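Local coordinates for protein mevalonate kinase, putative (Leishmania major, PDB 2HFS) that probably catalyses the ATP-dependent phosphorylation of (R)-mevalonate to (R)-5-phosphomevalonate, an early step of isoprenoid biosynthesis, as a GHMP-family kinase, at residues L132-T135 with D136-N140; D224-T227 with H228-Q232; N252-L255 with C256-D260; E265-S268 with I269-T272. All coordinates share one frame; numbering follows the deposited sequence.

In the fold
Contact 1 stands apart from the other three: its centre is about 34 Å from that of contact 2 and about 40 Å from that of contact 4. It opens helix 136-146 in the N-terminal part of this GHMP kinase. Contacts 2, 3 and 4 lie on three successive helices, 216-239, 242-258 and 264-275, and form a chain of touching neighbours. Contact 2 meets contact 3 through Tyr-226, Ile-229 and Leu-255, with centres about 13 Å apart, and contact 3 meets contact 4, also about 13 Å away, through His-253 and Glu-267. In GHMP kinases the active site generally lies between the two domains; the four contacts are described here as structural packing.

Contact 1 (L132-T135 with D136-N140); sequences LNLT and DEEVN
Thr-135 and Glu-138 hold each other in a capping box that starts the helix. Thr-135 OG1 accepts from Glu-138 N at 3.1 Å, and in return Thr-135 N donates to Glu-138 OE1 in a fairly straight bond (N-H...O 162°). That donor comes from above the carboxylate, 41° out of its plane. With chi1 at 67°, the threonine hydroxyl is tucked between its own N and carbonyl carbon and faces the first turn, where amides lack helical acceptors; a short hydroxyl residue suits this N-cap place. A glutamate three residues on is long enough to fold back over the cap, and its negative charge would probably favour this end of the helix dipole. Tight packing lies just beneath: Leu-134 CB touches Val-139 CG2 at 3.7 Å, the hydrophobic staple that often accompanies such a box, while Val-139 N binds Thr-135 O at 2.9 Å and closes the first turn. The outer side is looser, and there a water joins Thr-135 OG1 to Glu-137 OE2. A second water lies on the Val-139 side, donating to both Leu-134 O and Asp-136 OD1, the carboxylate oxygen that also forms a salt bridge with Arg-124 of helix 114-130. Val-139 leans on Val-120 of that same helix, and Asn-140 bonds to Asn-159 and Thr-160 of helix 157-164, so helix 136-146 begins wedged against both.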
loop_
_atom_site.group_PDB
_atom_site.type_symbol
_atom_site.label_atom_id
_atom_site.label_comp_id
_atom_site.label_asym_id
_atom_site.label_seq_id
_atom_site.Cartn_x
_atom_site.Cartn_y
_atom_site.Cartn_z
ATOM N N LEU A 132 25.270 -6.557 -0.467
ATOM C CA LEU A 132 25.093 -6.272 -1.888
ATOM C C LEU A 132 25.074 -4.778 -2.142
ATOM O O LEU A 132 25.182 -4.347 -3.297
ATOM C CB LEU A 132 23.794 -6.890 -2.415
ATOM C CG LEU A 132 23.604 -8.395 -2.211
ATOM C CD1 LEU A 132 22.214 -8.819 -2.631
ATOM C CD2 LEU A 132 24.698 -9.208 -2.946
ATOM N N ASN A 133 24.922 -4.004 -1.063
ATOM C CA ASN A 133 24.816 -2.539 -1.129
ATOM C C ASN A 133 23.811 -2.084 -2.194
ATOM O O ASN A 133 24.106 -1.194 -3.001
ATOM C CB ASN A 133 26.186 -1.897 -1.407
ATOM C CG ASN A 133 27.203 -2.173 -0.310
ATOM O OD1 ASN A 133 28.281 -2.706 -0.580
ATOM N ND2 ASN A 133 26.874 -1.800 0.922
ATOM N N LEU A 134 22.630 -2.703 -2.198
ATOM C CA LEU A 134 21.562 -2.299 -3.107
ATOM C C LEU A 134 21.203 -0.831 -2.889
ATOM O O LEU A 134 21.122 -0.351 -1.746
ATOM C CB LEU A 134 20.318 -3.175 -2.906
ATOM C CG LEU A 134 20.037 -4.379 -3.811
ATOM C CD1 LEU A 134 21.298 -5.081 -4.353
ATOM C CD2 LEU A 134 19.074 -5.369 -3.140
ATOM N N THR A 135 21.013 -0.125 -3.997
ATOM C CA THR A 135 20.477 1.219 -3.967
ATOM C C THR A 135 18.959 1.070 -3.797
ATOM O O THR A 135 18.422 -0.040 -3.893
ATOM C CB THR A 135 20.786 1.953 -5.294
ATOM O OG1 THR A 135 20.061 1.325 -6.350
ATOM C CG2 THR A 135 22.253 1.774 -5.724
ATOM N N ASP A 136 18.267 2.179 -3.560
ATOM C CA ASP A 136 16.811 2.167 -3.438
ATOM C C ASP A 136 16.183 1.670 -4.736
ATOM O O ASP A 136 15.260 0.847 -4.734
ATOM C CB ASP A 136 16.296 3.572 -3.099
ATOM C CG ASP A 136 16.415 3.905 -1.620
ATOM O OD1 ASP A 136 16.713 3.007 -0.782
ATOM O OD2 ASP A 136 16.199 5.057 -1.199
ATOM N N GLU A 137 16.701 2.168 -5.852
ATOM C CA GLU A 137 16.271 1.698 -7.165
ATOM C C GLU A 137 16.382 0.177 -7.279
ATOM O O GLU A 137 15.431 -0.487 -7.704
ATOM C CB GLU A 137 17.059 2.418 -8.259
ATOM C CG GLU A 137 16.699 2.020 -9.677
ATOM C CD GLU A 137 17.406 2.857 -10.740
ATOM O OE1 GLU A 137 17.044 2.708 -11.933
ATOM O OE2 GLU A 137 18.306 3.664 -10.400
ATOM N N GLU A 138 17.533 -0.364 -6.875
ATOM C CA GLU A 138 17.806 -1.803 -6.901
ATOM C C GLU A 138 16.868 -2.611 -5.991
ATOM O O GLU A 138 16.343 -3.673 -6.388
ATOM C CB GLU A 138 19.293 -2.055 -6.579
ATOM C CG GLU A 138 20.202 -1.976 -7.808
ATOM C CD GLU A 138 21.681 -1.749 -7.515
ATOM O OE1 GLU A 138 22.121 -1.770 -6.332
ATOM O OE2 GLU A 138 22.427 -1.517 -8.499
ATOM N N VAL A 139 16.638 -2.110 -4.778
ATOM C CA VAL A 139 15.659 -2.717 -3.857
ATOM C C VAL A 139 14.253 -2.732 -4.474
ATOM O O VAL A 139 13.570 -3.766 -4.456
ATOM C CB VAL A 139 15.629 -1.958 -2.492
ATOM C CG1 VAL A 139 14.491 -2.468 -1.611
ATOM C CG2 VAL A 139 16.963 -2.129 -1.778
ATOM N N ASN A 140 13.844 -1.589 -5.023
ATOM C CA ASN A 140 12.529 -1.429 -5.662
ATOM C C ASN A 140 12.277 -2.401 -6.822
ATOM O O ASN A 140 11.201 -2.982 -6.916
ATOM C CB ASN A 140 12.305 0.030 -6.085
ATOM C CG ASN A 140 10.842 0.355 -6.356
ATOM O OD1 ASN A 140 9.929 -0.243 -5.774
ATOM N ND2 ASN A 140 10.613 1.324 -7.236
HETATM O O HOH W 1 19.277 1.212 -0.113
HETATM O O HOH W 2 20.636 2.044 -9.091
#

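Contact 2 (D224-T227 with H228-Q232); sequences DNYT and HIVSQ
Asp-224 O is gripped by two donors, the backbone N of His-228 at 3.1 Å and the hydroxyl OG1 of Thr-227 at 2.7 Å. The amide comes nearly along the C=O axis, whereas the hydroxyl approaches from the flank at a C=O...O angle of 117°, so the two use different regions of the oxygen. A chi1 of 58° brings the Thr-227 hydroxyl back over the preceding turn; the residue can thus hide its polar group against the helix it belongs to. Val-230 N and Ser-231 N continue the helical pattern onto Tyr-226 O and Thr-227 O, while the bond from Ile-229 N to Asn-225 O is weak and long at 3.4 Å.

The main side-chain contact is between Tyr-226 and Val-230, one turn apart. The phenol end does the touching: CZ lies 3.6 Å from Val-230 CB, and OH meets both CB and CG2. The tyrosine's CG lies opposite its backbone N (chi1 178°), which lays the ring along the next turn and places its hydroxyl where it hydrogen-bonds to Glu-35 O. A beta-branched valine is compact enough to sit beside the phenol end, which it meets obliquely, and its CG1 rests 3.3 Å from Thr-227 O. His-228 and Ser-231, on the outer side, are polar as befits an exposed face. Beyond the helix, Tyr-226 lies nearly parallel to the ring of Phe-29 and touches Asn-252, and Ile-229 fills in between Phe-25 of strand 17-25 and Leu-255 of helix 242-258.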
loop_
_atom_site.group_PDB
_atom_site.type_symbol
_atom_site.label_atom_id
_atom_site.label_comp_id
_atom_site.label_asym_id
_atom_site.label_seq_id
_atom_site.Cartn_x
_atom_site.Cartn_y
_atom_site.Cartn_z
ATOM N N ASP A 224 -12.393 13.579 -16.317
ATOM C CA ASP A 224 -11.890 14.955 -16.282
ATOM C C ASP A 224 -12.202 15.561 -14.926
ATOM O O ASP A 224 -11.392 16.296 -14.367
ATOM C CB ASP A 224 -12.493 15.817 -17.382
ATOM C CG ASP A 224 -12.032 15.415 -18.766
ATOM O OD1 ASP A 224 -10.918 14.859 -18.914
ATOM O OD2 ASP A 224 -12.746 15.633 -19.766
ATOM N N ASN A 225 -13.379 15.221 -14.411
ATOM C CA ASN A 225 -13.785 15.584 -13.061
ATOM C C ASN A 225 -12.705 15.157 -12.083
ATOM O O ASN A 225 -12.368 15.903 -11.163
ATOM C CB ASN A 225 -15.134 14.930 -12.705
ATOM C CG ASN A 225 -16.329 15.619 -13.398
ATOM O OD1 ASN A 225 -16.169 16.642 -14.073
ATOM N ND2 ASN A 225 -17.525 15.058 -13.228
ATOM N N TYR A 226 -12.155 13.964 -12.306
ATOM C CA TYR A 226 -11.032 13.493 -11.489
ATOM C C TYR A 226 -9.763 14.345 -11.589
ATOM O O TYR A 226 -9.161 14.702 -10.565
ATOM C CB TYR A 226 -10.697 12.006 -11.690
ATOM C CG TYR A 226 -9.496 11.683 -10.837
ATOM C CD1 TYR A 226 -8.213 11.563 -11.408
ATOM C CD2 TYR A 226 -9.612 11.633 -9.433
ATOM C CE1 TYR A 226 -7.086 11.330 -10.610
ATOM C CE2 TYR A 226 -8.489 11.412 -8.624
ATOM C CZ TYR A 226 -7.233 11.269 -9.216
ATOM O OH TYR A 226 -6.141 11.057 -8.410
ATOM N N THR A 227 -9.344 14.650 -12.815
ATOM C CA THR A 227 -8.111 15.409 -13.050
ATOM C C THR A 227 -8.135 16.768 -12.347
ATOM O O THR A 227 -7.119 17.197 -11.818
ATOM C CB THR A 227 -7.789 15.557 -14.554
ATOM O OG1 THR A 227 -8.876 16.211 -15.227
ATOM C CG2 THR A 227 -7.673 14.186 -15.214
ATOM N N HIS A 228 -9.301 17.424 -12.311
ATOM C CA HIS A 228 -9.443 18.656 -11.537
ATOM C C HIS A 228 -9.212 18.439 -10.031
ATOM O O HIS A 228 -8.511 19.237 -9.393
ATOM C CB HIS A 228 -10.789 19.355 -11.805
ATOM C CG HIS A 228 -10.910 20.695 -11.141
ATOM N ND1 HIS A 228 -9.905 21.643 -11.186
ATOM C CD2 HIS A 228 -11.916 21.249 -10.422
ATOM C CE1 HIS A 228 -10.286 22.719 -10.517
ATOM N NE2 HIS A 228 -11.499 22.503 -10.040
ATOM N N ILE A 229 -9.760 17.362 -9.474
ATOM C CA ILE A 229 -9.584 17.079 -8.043
ATOM C C ILE A 229 -8.114 16.843 -7.682
ATOM O O ILE A 229 -7.627 17.406 -6.701
ATOM C CB ILE A 229 -10.484 15.898 -7.576
ATOM C CG1 ILE A 229 -11.964 16.303 -7.620
ATOM C CG2 ILE A 229 -10.126 15.456 -6.148
ATOM C CD1 ILE A 229 -12.904 15.146 -7.538
ATOM N N VAL A 230 -7.410 16.035 -8.476
ATOM C CA VAL A 230 -6.017 15.709 -8.160
ATOM C C VAL A 230 -5.113 16.944 -8.290
ATOM O O VAL A 230 -4.226 17.152 -7.476
ATOM C CB VAL A 230 -5.495 14.457 -8.936
ATOM C CG1 VAL A 230 -5.421 14.711 -10.446
ATOM C CG2 VAL A 230 -4.178 14.000 -8.374
ATOM N N SER A 231 -5.378 17.774 -9.302
ATOM C CA SER A 231 -4.678 19.049 -9.489
ATOM C C SER A 231 -4.784 19.876 -8.221
ATOM O O SER A 231 -3.794 20.426 -7.698
ATOM C CB SER A 231 -5.322 19.801 -10.658
ATOM O OG SER A 231 -4.674 21.035 -10.915
ATOM N N GLN A 232 -6.006 19.957 -7.719
ATOM C CA GLN A 232 -6.274 20.731 -6.537
ATOM C C GLN A 232 -5.653 20.066 -5.314
ATOM O O GLN A 232 -5.124 20.755 -4.449
ATOM C CB GLN A 232 -7.773 20.955 -6.388
ATOM C CG GLN A 232 -8.341 21.881 -7.470
ATOM C CD GLN A 232 -9.805 22.205 -7.251
ATOM O OE1 GLN A 232 -10.681 21.421 -7.612
ATOM N NE2 GLN A 232 -10.076 23.368 -6.662
#

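Contact 3 (N252-L255 with C256-D260); sequences NHDL and CRQID
Cys-256 bonds through its N to Asn-252 O at 3.0 Å, and its small, weakly polar SG lies 3.9 Å from Asn-252 ND2, a compact fit for a buried turn. Arg-257 N binds His-253 O at 2.9 Å. The arginine's aliphatic stem then runs past the imidazole, with CG 3.7 Å from His-253 NE2. A bend at chi3 (63°) turns the guanidinium, 42° off the ring plane, to where NE makes a long, weak ion pair with Glu-267 and NH1 weakly meets a water lying in the group's plane at its edge; that water donates to Asp-254 OD1. Gln-258 N still reaches Asp-254 O, but at only 137°, and shares its N-H weakly with Leu-255 O. By Ile-259 the backbone bond to Leu-255 O is weak, a sign that the helix is ending. Asp-260, with positive phi, is the C-prime residue of a Schellman motif; glycine is commonest at such a left-handed position, but Asp and Asn also tolerate it. Around this helix end, His-253 accepts at ND1 from Leu-283 N of strand 280-284 and hydrogen-bonds through NE2 to Glu-267 OE2 of helix 264-275, while Leu-255 fits against Asn-225 of helix 216-239.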
loop_
_atom_site.group_PDB
_atom_site.type_symbol
_atom_site.label_atom_id
_atom_site.label_comp_id
_atom_site.label_asym_id
_atom_site.label_seq_id
_atom_site.Cartn_x
_atom_site.Cartn_y
_atom_site.Cartn_z
ATOM N N ASN A 252 -13.313 12.805 -4.366
ATOM C CA ASN A 252 -12.766 11.636 -5.039
ATOM C C ASN A 252 -13.588 10.394 -4.762
ATOM O O ASN A 252 -13.896 9.649 -5.688
ATOM C CB ASN A 252 -11.290 11.386 -4.637
ATOM C CG ASN A 252 -10.520 10.496 -5.652
ATOM O OD1 ASN A 252 -9.303 10.339 -5.521
ATOM N ND2 ASN A 252 -11.213 9.920 -6.644
ATOM N N HIS A 253 -13.942 10.156 -3.502
ATOM C CA HIS A 253 -14.822 9.030 -3.176
ATOM C C HIS A 253 -16.107 9.107 -3.992
ATOM O O HIS A 253 -16.564 8.124 -4.570
ATOM C CB HIS A 253 -15.188 9.019 -1.692
ATOM C CG HIS A 253 -16.040 7.857 -1.304
ATOM N ND1 HIS A 253 -15.528 6.589 -1.117
ATOM C CD2 HIS A 253 -17.377 7.755 -1.108
ATOM C CE1 HIS A 253 -16.504 5.762 -0.802
ATOM N NE2 HIS A 253 -17.635 6.446 -0.775
ATOM N N ASP A 254 -16.697 10.298 -4.039
ATOM C CA ASP A 254 -17.916 10.493 -4.807
ATOM C C ASP A 254 -17.744 9.994 -6.244
ATOM O O ASP A 254 -18.558 9.207 -6.723
ATOM C CB ASP A 254 -18.343 11.952 -4.769
ATOM C CG ASP A 254 -19.840 12.112 -4.700
ATOM O OD1 ASP A 254 -20.502 11.209 -4.131
ATOM O OD2 ASP A 254 -20.434 13.118 -5.140
ATOM N N LEU A 255 -16.656 10.398 -6.906
ATOM C CA LEU A 255 -16.352 9.922 -8.275
ATOM C C LEU A 255 -16.180 8.390 -8.386
ATOM O O LEU A 255 -16.565 7.779 -9.389
ATOM C CB LEU A 255 -15.115 10.638 -8.820
ATOM C CG LEU A 255 -15.381 12.096 -9.197
ATOM C CD1 LEU A 255 -14.081 12.807 -9.470
ATOM C CD2 LEU A 255 -16.323 12.201 -10.402
ATOM N N CYS A 256 -15.588 7.792 -7.357
ATOM C CA CYS A 256 -15.419 6.329 -7.272
ATOM C C CYS A 256 -16.746 5.623 -7.178
ATOM O O CYS A 256 -16.931 4.583 -7.785
ATOM C CB CYS A 256 -14.545 5.955 -6.076
ATOM S SG CYS A 256 -12.831 6.419 -6.374
ATOM N N ARG A 257 -17.684 6.201 -6.428
ATOM C CA ARG A 257 -19.040 5.671 -6.384
ATOM C C ARG A 257 -19.663 5.679 -7.785
ATOM O O ARG A 257 -20.397 4.764 -8.131
ATOM C CB ARG A 257 -19.940 6.479 -5.448
ATOM C CG ARG A 257 -19.543 6.507 -3.982
ATOM C CD ARG A 257 -20.630 7.132 -3.126
ATOM N NE ARG A 257 -21.873 6.350 -3.170
ATOM C CZ ARG A 257 -23.010 6.730 -2.590
ATOM N NH1 ARG A 257 -23.061 7.876 -1.919
ATOM N NH2 ARG A 257 -24.095 5.969 -2.685
ATOM N N GLN A 258 -19.339 6.696 -8.590
ATOM C CA GLN A 258 -19.948 6.881 -9.913
ATOM C C GLN A 258 -19.368 5.961 -10.983
ATOM O O GLN A 258 -19.969 5.809 -12.044
ATOM C CB GLN A 258 -19.855 8.344 -10.361
ATOM C CG GLN A 258 -20.530 9.313 -9.388
ATOM C CD GLN A 258 -20.599 10.737 -9.896
ATOM O OE1 GLN A 258 -21.097 10.995 -10.994
ATOM N NE2 GLN A 258 -20.158 11.670 -9.072
ATOM N N ILE A 259 -18.212 5.354 -10.711
ATOM C CA ILE A 259 -17.686 4.304 -11.593
ATOM C C ILE A 259 -17.976 2.922 -11.013
ATOM O O ILE A 259 -17.396 1.912 -11.437
ATOM C CB ILE A 259 -16.182 4.483 -11.918
ATOM C CG1 ILE A 259 -15.334 4.509 -10.639
ATOM C CG2 ILE A 259 -15.969 5.721 -12.780
ATOM C CD1 ILE A 259 -13.881 4.124 -10.880
ATOM N N ASP A 260 -18.878 2.911 -10.029
ATOM C CA ASP A 260 -19.382 1.697 -9.406
ATOM C C ASP A 260 -18.284 0.828 -8.771
ATOM O O ASP A 260 -18.268 -0.396 -8.971
ATOM C CB ASP A 260 -20.174 0.900 -10.456
ATOM C CG ASP A 260 -20.907 -0.284 -9.874
ATOM O OD1 ASP A 260 -21.399 -0.188 -8.736
ATOM O OD2 ASP A 260 -21.026 -1.361 -10.505
HETATM O O HOH W 3 -20.506 10.221 -1.647
#

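Contact 4 (E265-S268 with I269-T272); sequences ELES and IVQT
The carboxylate of Glu-267 carries methyl CG2 of Val-270 over one face, well out of its plane, at a loose 4.2 Å from OE1. Its OE2 takes a hydrogen bond from Ser-262 OG, beyond the helix, with His-253 and Arg-257 as further partners of the group. The chain is folded at chi2 (-56°), which curls the acid group round toward these partners.

Beneath it the backbone is regular helix. Val-270 N binds Leu-266 O almost straight, at 175° and 3.0 Å, and Gln-271 N binds Glu-267 O at the same length. Branched side chains crowd the carbonyls of the turn before: Ile-269 CG1 comes within 3.2 Å of Glu-265 O, and Val-270 CG2 lies 3.4 Å from Glu-267 O. Beta-branched residues carry carbon right next to the backbone, so their methyl and methylene groups lie against the carbonyl oxygens of the preceding turn. Thr-272 N adds a bond to Ser-268 O at 3.1 Å. At Ser-268 a short side chain leaves OG near the helix, where it hydrogen-bonds to Glu-315. Leu-266 and Ile-269 face Ala-292 of strand 291-296, while Glu-267 points to Ser-262 and His-253.

Because two donors meet OE2 of Glu-267, with an arginine near OE1, the acid is probably ionised. The imidazole's ND1 accepts from a backbone amide, which would leave the proton on NE2, so a neutral histidine could still donate the hydrogen bond to Glu-267.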
loop_
_atom_site.group_PDB
_atom_site.type_symbol
_atom_site.label_atom_id
_atom_site.label_comp_id
_atom_site.label_asym_id
_atom_site.label_seq_id
_atom_site.Cartn_x
_atom_site.Cartn_y
_atom_site.Cartn_z
ATOM N N GLU A 265 -20.611 -1.660 2.559
ATOM C CA GLU A 265 -19.683 -1.686 3.689
ATOM C C GLU A 265 -18.756 -0.469 3.662
ATOM O O GLU A 265 -18.531 0.173 4.683
ATOM C CB GLU A 265 -18.876 -2.987 3.710
ATOM C CG GLU A 265 -19.705 -4.228 4.009
ATOM C CD GLU A 265 -20.362 -4.811 2.768
ATOM O OE1 GLU A 265 -20.116 -4.290 1.652
ATOM O OE2 GLU A 265 -21.105 -5.809 2.904
ATOM N N LEU A 266 -18.237 -0.152 2.489
ATOM C CA LEU A 266 -17.424 1.042 2.341
ATOM C C LEU A 266 -18.223 2.308 2.629
ATOM O O LEU A 266 -17.741 3.212 3.300
ATOM C CB LEU A 266 -16.789 1.099 0.948
ATOM C CG LEU A 266 -15.621 0.124 0.739
ATOM C CD1 LEU A 266 -15.243 0.094 -0.732
ATOM C CD2 LEU A 266 -14.427 0.502 1.608
ATOM N N GLU A 267 -19.440 2.388 2.102
ATOM C CA GLU A 267 -20.267 3.572 2.340
ATOM C C GLU A 267 -20.523 3.787 3.846
ATOM O O GLU A 267 -20.417 4.907 4.355
ATOM C CB GLU A 267 -21.575 3.461 1.551
ATOM C CG GLU A 267 -21.365 3.578 0.050
ATOM C CD GLU A 267 -20.654 4.868 -0.346
ATOM O OE1 GLU A 267 -21.107 5.975 0.066
ATOM O OE2 GLU A 267 -19.641 4.777 -1.074
ATOM N N SER A 268 -20.813 2.707 4.559
ATOM C CA SER A 268 -21.075 2.772 6.005
ATOM C C SER A 268 -19.877 3.347 6.776
ATOM O O SER A 268 -20.015 4.258 7.612
ATOM C CB SER A 268 -21.458 1.387 6.536
ATOM O OG SER A 268 -21.564 1.400 7.944
ATOM N N ILE A 269 -18.700 2.841 6.448
ATOM C CA ILE A 269 -17.447 3.310 7.031
ATOM C C ILE A 269 -17.223 4.803 6.762
ATOM O O ILE A 269 -17.044 5.583 7.707
ATOM C CB ILE A 269 -16.257 2.451 6.524
ATOM C CG1 ILE A 269 -16.433 0.979 6.921
ATOM C CG2 ILE A 269 -14.914 2.956 7.058
ATOM C CD1 ILE A 269 -15.444 0.016 6.224
ATOM N N VAL A 270 -17.254 5.204 5.492
ATOM C CA VAL A 270 -16.971 6.610 5.170
ATOM C C VAL A 270 -17.975 7.588 5.823
ATOM O O VAL A 270 -17.580 8.655 6.294
ATOM C CB VAL A 270 -16.724 6.889 3.668
ATOM C CG1 VAL A 270 -15.548 6.051 3.145
ATOM C CG2 VAL A 270 -17.979 6.708 2.827
ATOM N N GLN A 271 -19.247 7.200 5.883
ATOM C CA GLN A 271 -20.279 8.011 6.535
ATOM C C GLN A 271 -19.940 8.203 8.031
ATOM O O GLN A 271 -19.960 9.329 8.554
ATOM C CB GLN A 271 -21.657 7.363 6.341
ATOM C CG GLN A 271 -22.834 8.123 6.985
ATOM C CD GLN A 271 -24.124 7.313 7.018
ATOM O OE1 GLN A 271 -25.210 7.868 6.821
ATOM N NE2 GLN A 271 -24.011 6.002 7.263
ATOM N N THR A 272 -19.587 7.116 8.707
ATOM C CA THR A 272 -19.239 7.223 10.135
ATOM C C THR A 272 -17.964 8.035 10.394
ATOM O O THR A 272 -17.908 8.795 11.362
ATOM C CB THR A 272 -19.178 5.822 10.792
ATOM O OG1 THR A 272 -20.498 5.275 10.810
ATOM C CG2 THR A 272 -18.857 5.904 12.294
#